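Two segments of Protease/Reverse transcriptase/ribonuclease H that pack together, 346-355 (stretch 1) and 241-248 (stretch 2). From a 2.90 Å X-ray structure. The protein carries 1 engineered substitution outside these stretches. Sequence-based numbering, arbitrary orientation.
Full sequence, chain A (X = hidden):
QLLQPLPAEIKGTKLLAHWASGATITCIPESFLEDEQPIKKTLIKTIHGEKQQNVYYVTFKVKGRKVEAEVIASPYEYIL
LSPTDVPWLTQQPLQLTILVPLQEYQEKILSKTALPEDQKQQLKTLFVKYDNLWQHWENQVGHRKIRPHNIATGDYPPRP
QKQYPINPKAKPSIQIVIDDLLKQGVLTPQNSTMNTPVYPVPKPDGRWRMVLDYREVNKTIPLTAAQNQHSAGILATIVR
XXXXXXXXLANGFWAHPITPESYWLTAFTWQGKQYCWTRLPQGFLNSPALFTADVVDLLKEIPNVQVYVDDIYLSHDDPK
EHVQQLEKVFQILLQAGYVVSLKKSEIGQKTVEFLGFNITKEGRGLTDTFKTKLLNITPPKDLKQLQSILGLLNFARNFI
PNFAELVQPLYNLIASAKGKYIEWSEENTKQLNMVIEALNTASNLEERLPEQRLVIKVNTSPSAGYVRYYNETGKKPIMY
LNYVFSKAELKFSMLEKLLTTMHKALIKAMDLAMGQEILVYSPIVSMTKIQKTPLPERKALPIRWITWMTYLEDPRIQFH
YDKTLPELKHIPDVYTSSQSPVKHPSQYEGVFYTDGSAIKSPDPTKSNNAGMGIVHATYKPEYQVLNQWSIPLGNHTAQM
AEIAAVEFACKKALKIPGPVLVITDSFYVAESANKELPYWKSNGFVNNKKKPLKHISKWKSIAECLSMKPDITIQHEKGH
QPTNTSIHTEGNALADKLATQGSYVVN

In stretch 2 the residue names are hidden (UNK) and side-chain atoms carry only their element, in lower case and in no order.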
# COMPACT_ATOMS: atom_id res chain seq x y z
N GLU A 346 -6.65 -4.00 7.01
CA GLU A 346 -7.60 -4.78 6.23
C GLU A 346 -7.86 -6.08 6.98
O GLU A 346 -6.92 -6.81 7.31
CB GLU A 346 -7.07 -5.08 4.82
CG GLU A 346 -6.52 -3.86 4.12
CD GLU A 346 -5.88 -4.20 2.79
OE1 GLU A 346 -6.18 -5.27 2.23
OE2 GLU A 346 -5.06 -3.38 2.31
N ILE A 347 -9.13 -6.36 7.25
CA ILE A 347 -9.52 -7.48 8.10
C ILE A 347 -10.50 -8.37 7.35
O ILE A 347 -11.52 -7.89 6.85
CB ILE A 347 -10.15 -6.99 9.42
CG1 ILE A 347 -9.20 -6.03 10.14
CG2 ILE A 347 -10.49 -8.17 10.31
CD1 ILE A 347 -9.75 -5.49 11.44
N GLY A 348 -10.18 -9.66 7.28
CA GLY A 348 -11.11 -10.65 6.78
C GLY A 348 -11.51 -10.49 5.33
O GLY A 348 -12.70 -10.50 5.01
N GLN A 349 -10.53 -10.34 4.45
CA GLN A 349 -10.77 -10.19 3.02
C GLN A 349 -10.16 -11.37 2.27
O GLN A 349 -9.20 -11.99 2.73
CB GLN A 349 -10.19 -8.87 2.50
CG GLN A 349 -10.79 -7.64 3.14
CD GLN A 349 -10.14 -6.36 2.66
OE1 GLN A 349 -10.69 -5.27 2.82
NE2 GLN A 349 -8.97 -6.49 2.05
N LYS A 350 -10.73 -11.66 1.10
CA LYS A 350 -10.19 -12.73 0.27
C LYS A 350 -8.79 -12.40 -0.22
O LYS A 350 -7.99 -13.31 -0.46
CB LYS A 350 -11.12 -13.01 -0.92
CG LYS A 350 -12.47 -13.59 -0.54
CD LYS A 350 -13.25 -13.99 -1.79
CE LYS A 350 -12.47 -14.98 -2.64
NZ LYS A 350 -13.23 -15.39 -3.85
N THR A 351 -8.49 -11.12 -0.39
CA THR A 351 -7.17 -10.68 -0.81
C THR A 351 -6.79 -9.42 -0.05
O THR A 351 -7.64 -8.58 0.26
CB THR A 351 -7.12 -10.42 -2.33
OG1 THR A 351 -5.86 -9.81 -2.67
CG2 THR A 351 -8.26 -9.51 -2.76
N VAL A 352 -5.50 -9.30 0.26
CA VAL A 352 -4.95 -8.13 0.93
C VAL A 352 -4.18 -7.32 -0.11
O VAL A 352 -3.48 -7.89 -0.96
CB VAL A 352 -4.04 -8.52 2.11
CG1 VAL A 352 -4.88 -9.03 3.27
CG2 VAL A 352 -3.02 -9.57 1.69
N GLU A 353 -4.32 -6.00 -0.05
CA GLU A 353 -3.67 -5.15 -1.05
C GLU A 353 -2.17 -5.07 -0.83
O GLU A 353 -1.40 -5.02 -1.80
CB GLU A 353 -4.30 -3.76 -1.05
CG GLU A 353 -5.75 -3.74 -1.52
CD GLU A 353 -6.28 -2.33 -1.72
OE1 GLU A 353 -5.52 -1.37 -1.48
OE2 GLU A 353 -7.45 -2.19 -2.14
N PHE A 354 -1.73 -5.05 0.42
CA PHE A 354 -0.31 -4.97 0.74
C PHE A 354 -0.01 -5.84 1.94
O PHE A 354 -0.72 -5.77 2.95
CB PHE A 354 0.12 -3.52 1.01
CG PHE A 354 0.05 -2.62 -0.20
CD1 PHE A 354 1.13 -2.49 -1.05
CD2 PHE A 354 -1.11 -1.91 -0.48
CE1 PHE A 354 1.07 -1.66 -2.16
CE2 PHE A 354 -1.18 -1.09 -1.59
CZ PHE A 354 -0.09 -0.96 -2.43
N LEU A 355 1.02 -6.66 1.83
CA LEU A 355 1.56 -7.43 2.96
C LEU A 355 3.08 -7.33 3.03
O LEU A 355 3.79 -8.29 2.72
CB LEU A 355 1.13 -8.89 2.92
CG LEU A 355 1.88 -9.77 3.93
CD1 LEU A 355 1.71 -9.22 5.33
CD2 LEU A 355 1.41 -11.19 3.83
N UNK A 241 -4.56 -18.76 3.26
CA UNK A 241 -5.76 -19.53 3.56
C UNK A 241 -6.99 -18.83 3.00
O UNK A 241 -6.89 -18.07 2.03
o UNK A 241 -5.56 -22.46 6.64
n UNK A 241 -4.13 -22.64 4.91
c UNK A 241 -4.70 -20.42 5.72
c UNK A 241 -5.90 -19.75 5.06
c UNK A 241 -4.83 -21.93 5.80
N UNK A 242 -8.16 -19.10 3.59
CA UNK A 242 -9.40 -18.54 3.06
C UNK A 242 -9.43 -17.03 3.22
O UNK A 242 -9.45 -16.28 2.23
c UNK A 242 -13.08 -19.57 3.80
c UNK A 242 -11.94 -18.80 3.15
c UNK A 242 -10.60 -19.20 3.74
c UNK A 242 -14.44 -19.12 3.29
n UNK A 242 -15.54 -19.75 4.08
N UNK A 243 -9.45 -16.55 4.46
CA UNK A 243 -9.46 -15.13 4.75
C UNK A 243 -8.06 -14.63 5.08
O UNK A 243 -7.23 -15.38 5.62
c UNK A 243 -12.18 -16.55 6.33
c UNK A 243 -10.41 -14.81 5.91
c UNK A 243 -14.03 -15.17 4.82
c UNK A 243 -12.75 -14.67 4.98
c UNK A 243 -14.38 -16.36 5.42
c UNK A 243 -11.81 -15.35 5.73
o UNK A 243 -15.65 -16.86 5.27
c UNK A 243 -13.45 -17.05 6.18
N UNK A 244 -7.80 -13.37 4.75
CA UNK A 244 -6.51 -12.75 5.00
C UNK A 244 -6.73 -11.40 5.67
O UNK A 244 -7.64 -10.66 5.31
c UNK A 244 -5.38 -13.90 3.03
c UNK A 244 -5.52 -15.20 0.91
n UNK A 244 -5.89 -15.15 -0.53
c UNK A 244 -5.72 -12.58 3.70
c UNK A 244 -5.56 -13.82 1.54
N UNK A 245 -5.88 -11.09 6.65
CA UNK A 245 -6.02 -9.90 7.48
C UNK A 245 -4.67 -9.25 7.69
O UNK A 245 -3.70 -9.93 8.05
c UNK A 245 -6.64 -10.25 8.84
c UNK A 245 -6.71 -9.01 9.72
o UNK A 245 -7.96 -10.78 8.64
N UNK A 246 -4.60 -7.94 7.47
CA UNK A 246 -3.40 -7.16 7.73
C UNK A 246 -3.74 -6.01 8.67
O UNK A 246 -4.78 -5.35 8.51
c UNK A 246 -2.79 -6.63 6.43
o UNK A 246 -1.80 -5.65 6.73
c UNK A 246 -3.86 -6.00 5.56
N UNK A 247 -2.87 -5.78 9.64
CA UNK A 247 -3.06 -4.74 10.65
C UNK A 247 -1.85 -3.82 10.65
O UNK A 247 -0.73 -4.26 10.93
c UNK A 247 -3.24 -5.35 12.04
c UNK A 247 -5.73 -5.25 12.12
c UNK A 247 -4.52 -6.15 12.26
c UNK A 247 -4.48 -6.79 13.63
N UNK A 248 -2.07 -2.54 10.36
CA UNK A 248 -1.00 -1.56 10.34
C UNK A 248 -0.82 -0.98 11.74
O UNK A 248 -1.78 -0.52 12.35
c UNK A 248 -1.31 -0.45 9.34
o UNK A 248 0.92 0.32 9.65
c UNK A 248 -0.24 0.63 9.32
o UNK A 248 -0.58 1.78 8.98

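Position 241 carries three side-chain carbons in a row, the third bearing one oxygen and one nitrogen, and it stays clear of stretch 1. A terminal amide on a chain of this length identifies Q241.

At position 242 four carbons run in an extended line to a nitrogen, and the side chain points sideways and does not touch stretch 1; only the backbone comes near, its O lying 4.1 Å from CA of K350. This is K242.

Position 243 has one carbon followed by a six-carbon ring bearing an oxygen; the ring meets O of G348 obliquely, one ring carbon lying 4.2 Å from that atom. This is Y243, the near carbon being CD2, and its OH accepts a weak hydrogen bond from NZ of K242 (3.1 Å).

Position 244 again shows four carbons ending in nitrogen, but here the chain lies against stretch 1, its CB 3.7 Å from CG1 of V352. The residue is K244. Its NZ donates to O of K350 at 2.8 Å, so the aliphatic part packs while the amine satisfies a carbonyl just past the paired strand. The backbone pairs with Q349 in both directions: N of K244 to O of Q349 (2.8 Å) and N of Q349 to O of K244 (3.0 Å).

At position 245 the first side-chain carbon bears one oxygen, 2.8 Å from N of G348, and one carbon, 3.6 Å from CA of I347. This is T245, with OG1 accepting a hydrogen bond from the glycine amide.

Position 246 has the same branched pattern, and its methyl carbon lies 3.4 Å from CB of E346. It is T246, whose CG2 also reaches CG1 of V352 at 3.9 Å. N of T246 donates to O of E346 (2.6 Å), and N of E346 to O of T246 (2.8 Å).

Position 247 has four carbons forked at the second, a terminal one 4.1 Å from CG1 of I347, a purely apolar contact. This is L247, and the near atom is CD2.

Position 248 ends in a carbon with two oxygens, one carbon beyond CB, and does not touch stretch 1: D248.

The contact is an antiparallel pairing interrupted by a beta bulge. Two hydrogen-bonded pairs, E346 with T246 and Q349 with K244, are out of step by one residue, and G348, with positive phi, lies at the corner between them, its amide bonded to the T245 hydroxyl. E346, Q349, K244 and T246 direct their side chains to one face of the sheet, where V352 packs against K244 and T246.

Stretch 2 241-248: QKYKTTLD
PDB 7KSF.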